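Local coordinates for methylenetetrahydrofolate--tRNA-(uracil-5-)-methyltransferase TrmFO (Thermus thermophilus, PDB 3G5S), which probably catalyses the folate- and FAD-dependent methylation of uridine 54 in tRNA to 5-methyluridine, using methylenetetrahydrofolate as the carbon donor, at residues Ser168-Tyr180 / Lys243-Pro256. Residues are numbered along the deposited sequence; the frame is centred on the assembly and turned at random.
Sequences SIDLTKCFRAGRY and KPVGLVDPRTGKEP
R179 lays its guanidinium edge against the start of the loop 243-256, and a single nitrogen, NH1, serves two backbone carbonyls. R179 NH1 donates to V245 O at 3.0 Å, on a lone pair in the carbonyl plane, and to K243 O at 3.1 Å from above that carbonyl's plane; both bonds are nearly straight (163°). A water bridges R179 NH2 and K243 O. The aliphatic chain of K243 runs across at about a right angle, its CE over one guanidinium face, and K243 NZ ends 5.2 Å from R179 NH2. Arginine suits the place because its chain, extended from CG to NE, carries two N-H groups to V245 O in the type II turn P244-L247 and to K243 O just before it. A leucine here would probably leave these carbonyls without their shared donor and the turn less firmly held.

Next door, Y180 N donates to G246 O (2.8 Å), and G246 CA lies 3.8 Å from the centroid of the Y180 ring, a CH-pi contact with its flat face. Glycine fits twice over: its phi is positive, and a CB would crowd R179 and Y180.

Farther along, F175 CG sits between the backbone N and the carbonyl carbon (chi1 62°), which turns a flat apolar ring face to CH-pi contacts with P250 CD and D249 CA; L247 CB meets the ring edge.

F175 belongs to the outermost strand 175-176 of the antiparallel sheet, paired with strand 187-191; the loop, leading from helix 236-239 into strand 258-264, packs against this border, where L247 also touches N188 and V259.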
# COMPACT_ATOMS: atom_id res chain seq x y z
N SER A 168 5.29 -14.59 -14.32
CA SER A 168 5.20 -13.91 -15.62
C SER A 168 6.57 -13.63 -16.23
O SER A 168 6.65 -13.12 -17.34
CB SER A 168 4.38 -12.62 -15.51
OG SER A 168 5.10 -11.58 -14.87
N ILE A 169 7.64 -13.95 -15.49
CA ILE A 169 8.99 -13.77 -15.99
C ILE A 169 9.42 -14.96 -16.85
O ILE A 169 9.19 -16.12 -16.49
CB ILE A 169 9.99 -13.62 -14.82
CG1 ILE A 169 9.59 -12.45 -13.92
CG2 ILE A 169 11.41 -13.45 -15.35
CD1 ILE A 169 10.38 -12.39 -12.62
N ASP A 170 10.04 -14.67 -17.99
CA ASP A 170 10.64 -15.70 -18.83
C ASP A 170 12.04 -15.98 -18.32
O ASP A 170 12.99 -15.26 -18.63
CB ASP A 170 10.66 -15.24 -20.29
CG ASP A 170 11.38 -16.20 -21.21
OD1 ASP A 170 11.80 -17.29 -20.76
OD2 ASP A 170 11.54 -15.85 -22.40
N LEU A 171 12.17 -17.04 -17.52
CA LEU A 171 13.42 -17.33 -16.84
C LEU A 171 14.55 -17.74 -17.79
O LEU A 171 15.71 -17.75 -17.40
CB LEU A 171 13.21 -18.39 -15.76
CG LEU A 171 12.24 -17.99 -14.64
CD1 LEU A 171 11.92 -19.19 -13.76
CD2 LEU A 171 12.80 -16.84 -13.81
N THR A 172 14.21 -18.07 -19.03
CA THR A 172 15.25 -18.46 -19.98
C THR A 172 16.10 -17.26 -20.40
O THR A 172 17.12 -17.41 -21.07
CB THR A 172 14.68 -19.13 -21.25
OG1 THR A 172 13.99 -18.16 -22.04
CG2 THR A 172 13.73 -20.27 -20.89
N LYS A 173 15.67 -16.06 -20.01
CA LYS A 173 16.39 -14.84 -20.37
C LYS A 173 17.01 -14.16 -19.15
O LYS A 173 17.44 -13.01 -19.22
CB LYS A 173 15.47 -13.88 -21.13
CG LYS A 173 15.06 -14.42 -22.49
CD LYS A 173 14.07 -13.51 -23.19
CE LYS A 173 13.61 -14.11 -24.51
NZ LYS A 173 14.75 -14.35 -25.45
N CYS A 174 17.05 -14.88 -18.04
CA CYS A 174 17.64 -14.36 -16.81
C CYS A 174 18.62 -15.35 -16.19
O CYS A 174 18.63 -16.52 -16.54
CB CYS A 174 16.58 -14.07 -15.76
SG CYS A 174 15.04 -13.38 -16.33
N PHE A 175 19.42 -14.86 -15.25
CA PHE A 175 20.24 -15.74 -14.43
C PHE A 175 20.23 -15.28 -12.97
O PHE A 175 20.23 -14.07 -12.71
CB PHE A 175 21.66 -15.90 -14.99
CG PHE A 175 22.45 -14.62 -15.05
CD1 PHE A 175 22.37 -13.77 -16.14
CD2 PHE A 175 23.33 -14.29 -14.02
CE1 PHE A 175 23.12 -12.61 -16.21
CE2 PHE A 175 24.08 -13.14 -14.08
CZ PHE A 175 23.98 -12.29 -15.17
N ARG A 176 20.18 -16.23 -12.05
CA ARG A 176 20.22 -15.93 -10.62
C ARG A 176 21.67 -15.78 -10.19
O ARG A 176 22.48 -16.68 -10.39
CB ARG A 176 19.58 -17.06 -9.79
CG ARG A 176 18.05 -17.11 -9.76
CD ARG A 176 17.42 -16.01 -8.89
NE ARG A 176 17.45 -16.27 -7.44
CZ ARG A 176 16.46 -16.83 -6.75
NH1 ARG A 176 15.35 -17.21 -7.35
NH2 ARG A 176 16.59 -17.01 -5.44
N ALA A 177 21.98 -14.64 -9.59
CA ALA A 177 23.32 -14.41 -9.09
C ALA A 177 23.36 -13.16 -8.23
O ALA A 177 22.60 -12.22 -8.44
CB ALA A 177 24.32 -14.28 -10.23
N GLY A 178 24.24 -13.20 -7.24
CA GLY A 178 24.62 -12.00 -6.53
C GLY A 178 25.94 -11.60 -7.15
O GLY A 178 26.62 -12.43 -7.75
N ARG A 179 26.29 -10.33 -7.03
CA ARG A 179 27.57 -9.88 -7.55
C ARG A 179 28.71 -10.58 -6.83
O ARG A 179 28.63 -10.85 -5.63
CB ARG A 179 27.69 -8.36 -7.41
CG ARG A 179 26.53 -7.60 -8.02
CD ARG A 179 26.74 -6.12 -7.87
NE ARG A 179 25.54 -5.34 -8.16
CZ ARG A 179 25.14 -5.01 -9.38
NH1 ARG A 179 25.83 -5.41 -10.44
NH2 ARG A 179 24.04 -4.29 -9.55
N TYR A 180 29.77 -10.90 -7.56
CA TYR A 180 30.95 -11.54 -6.98
C TYR A 180 30.60 -12.84 -6.28
O TYR A 180 31.28 -13.25 -5.33
CB TYR A 180 31.65 -10.58 -6.02
CG TYR A 180 32.08 -9.28 -6.67
CD1 TYR A 180 33.10 -9.26 -7.60
CD2 TYR A 180 31.45 -8.09 -6.34
CE1 TYR A 180 33.50 -8.07 -8.19
CE2 TYR A 180 31.84 -6.90 -6.93
CZ TYR A 180 32.86 -6.90 -7.86
OH TYR A 180 33.26 -5.72 -8.45
N LYS A 243 24.20 -1.44 -13.89
CA LYS A 243 25.60 -1.87 -13.93
C LYS A 243 25.74 -3.39 -13.85
O LYS A 243 25.01 -4.04 -13.11
CB LYS A 243 26.39 -1.19 -12.82
CG LYS A 243 26.05 -1.68 -11.42
CD LYS A 243 26.71 -0.78 -10.39
CE LYS A 243 26.37 -1.21 -8.98
NZ LYS A 243 26.98 -0.32 -7.96
N PRO A 244 26.69 -3.96 -14.60
CA PRO A 244 26.89 -5.41 -14.61
C PRO A 244 28.01 -5.88 -13.69
O PRO A 244 28.41 -7.05 -13.76
CB PRO A 244 27.27 -5.66 -16.07
CG PRO A 244 28.12 -4.46 -16.40
CD PRO A 244 27.47 -3.30 -15.67
N VAL A 245 28.51 -4.97 -12.86
CA VAL A 245 29.67 -5.23 -12.00
C VAL A 245 29.54 -6.51 -11.19
O VAL A 245 28.56 -6.70 -10.47
CB VAL A 245 29.91 -4.05 -11.03
CG1 VAL A 245 31.13 -4.32 -10.18
CG2 VAL A 245 30.07 -2.76 -11.81
N GLY A 246 30.52 -7.40 -11.32
CA GLY A 246 30.55 -8.62 -10.54
C GLY A 246 29.63 -9.74 -11.02
O GLY A 246 29.49 -10.76 -10.34
N LEU A 247 29.02 -9.55 -12.19
CA LEU A 247 28.12 -10.56 -12.75
C LEU A 247 28.73 -11.23 -13.98
O LEU A 247 29.44 -10.58 -14.76
CB LEU A 247 26.78 -9.93 -13.11
CG LEU A 247 25.99 -9.28 -11.97
CD1 LEU A 247 24.82 -8.47 -12.51
CD2 LEU A 247 25.52 -10.33 -10.98
N VAL A 248 28.46 -12.52 -14.13
CA VAL A 248 28.89 -13.26 -15.30
C VAL A 248 27.66 -13.92 -15.90
O VAL A 248 26.98 -14.70 -15.25
CB VAL A 248 29.95 -14.33 -14.95
CG1 VAL A 248 30.34 -15.11 -16.20
CG2 VAL A 248 31.17 -13.67 -14.32
N ASP A 249 27.38 -13.57 -17.15
CA ASP A 249 26.25 -14.14 -17.87
C ASP A 249 26.62 -15.57 -18.27
O ASP A 249 27.57 -15.77 -19.03
CB ASP A 249 25.97 -13.29 -19.11
CG ASP A 249 24.75 -13.75 -19.89
OD1 ASP A 249 24.23 -14.85 -19.63
OD2 ASP A 249 24.32 -12.98 -20.78
N PRO A 250 25.89 -16.58 -17.76
CA PRO A 250 26.26 -17.97 -18.09
C PRO A 250 26.23 -18.25 -19.58
O PRO A 250 26.90 -19.17 -20.04
CB PRO A 250 25.18 -18.80 -17.39
CG PRO A 250 24.67 -17.92 -16.30
CD PRO A 250 24.73 -16.52 -16.86
N ARG A 251 25.46 -17.47 -20.33
CA ARG A 251 25.36 -17.72 -21.76
C ARG A 251 26.61 -17.28 -22.52
O ARG A 251 26.97 -17.88 -23.51
CB ARG A 251 24.08 -17.09 -22.31
CG ARG A 251 22.84 -17.71 -21.68
CD ARG A 251 21.60 -17.55 -22.54
NE ARG A 251 20.46 -18.23 -21.94
CZ ARG A 251 20.12 -19.49 -22.19
NH1 ARG A 251 20.84 -20.21 -23.05
NH2 ARG A 251 19.07 -20.03 -21.60
N THR A 252 27.29 -16.25 -22.03
CA THR A 252 28.46 -15.74 -22.74
C THR A 252 29.75 -16.05 -22.00
O THR A 252 30.84 -15.99 -22.58
CB THR A 252 28.37 -14.24 -22.92
OG1 THR A 252 28.44 -13.62 -21.63
CG2 THR A 252 27.05 -13.85 -23.57
N GLY A 253 29.64 -16.38 -20.71
CA GLY A 253 30.80 -16.57 -19.87
C GLY A 253 31.52 -15.27 -19.56
O GLY A 253 32.66 -15.27 -19.10
N LYS A 254 30.86 -14.14 -19.82
CA LYS A 254 31.47 -12.84 -19.60
C LYS A 254 30.51 -11.88 -18.91
O LYS A 254 29.30 -12.14 -18.80
CB LYS A 254 31.92 -12.23 -20.93
CG LYS A 254 32.88 -13.11 -21.71
CD LYS A 254 33.42 -12.40 -22.94
CE LYS A 254 32.29 -11.93 -23.85
NZ LYS A 254 32.75 -11.84 -25.27
N GLU A 255 31.05 -10.77 -18.45
CA GLU A 255 30.25 -9.70 -17.90
C GLU A 255 29.22 -9.27 -18.95
O GLU A 255 29.56 -9.07 -20.11
CB GLU A 255 31.17 -8.53 -17.56
CG GLU A 255 30.54 -7.40 -16.79
CD GLU A 255 31.50 -6.24 -16.65
OE1 GLU A 255 31.67 -5.49 -17.64
OE2 GLU A 255 32.11 -6.08 -15.58
N PRO A 256 27.94 -9.15 -18.56
CA PRO A 256 26.96 -8.61 -19.51
C PRO A 256 27.21 -7.12 -19.76
O PRO A 256 27.89 -6.46 -18.97
CB PRO A 256 25.62 -8.84 -18.82
CG PRO A 256 25.94 -8.99 -17.38
CD PRO A 256 27.33 -9.53 -17.28
O HOH W 1 28.34 -13.33 -9.60
O HOH W 2 22.62 -3.84 -11.76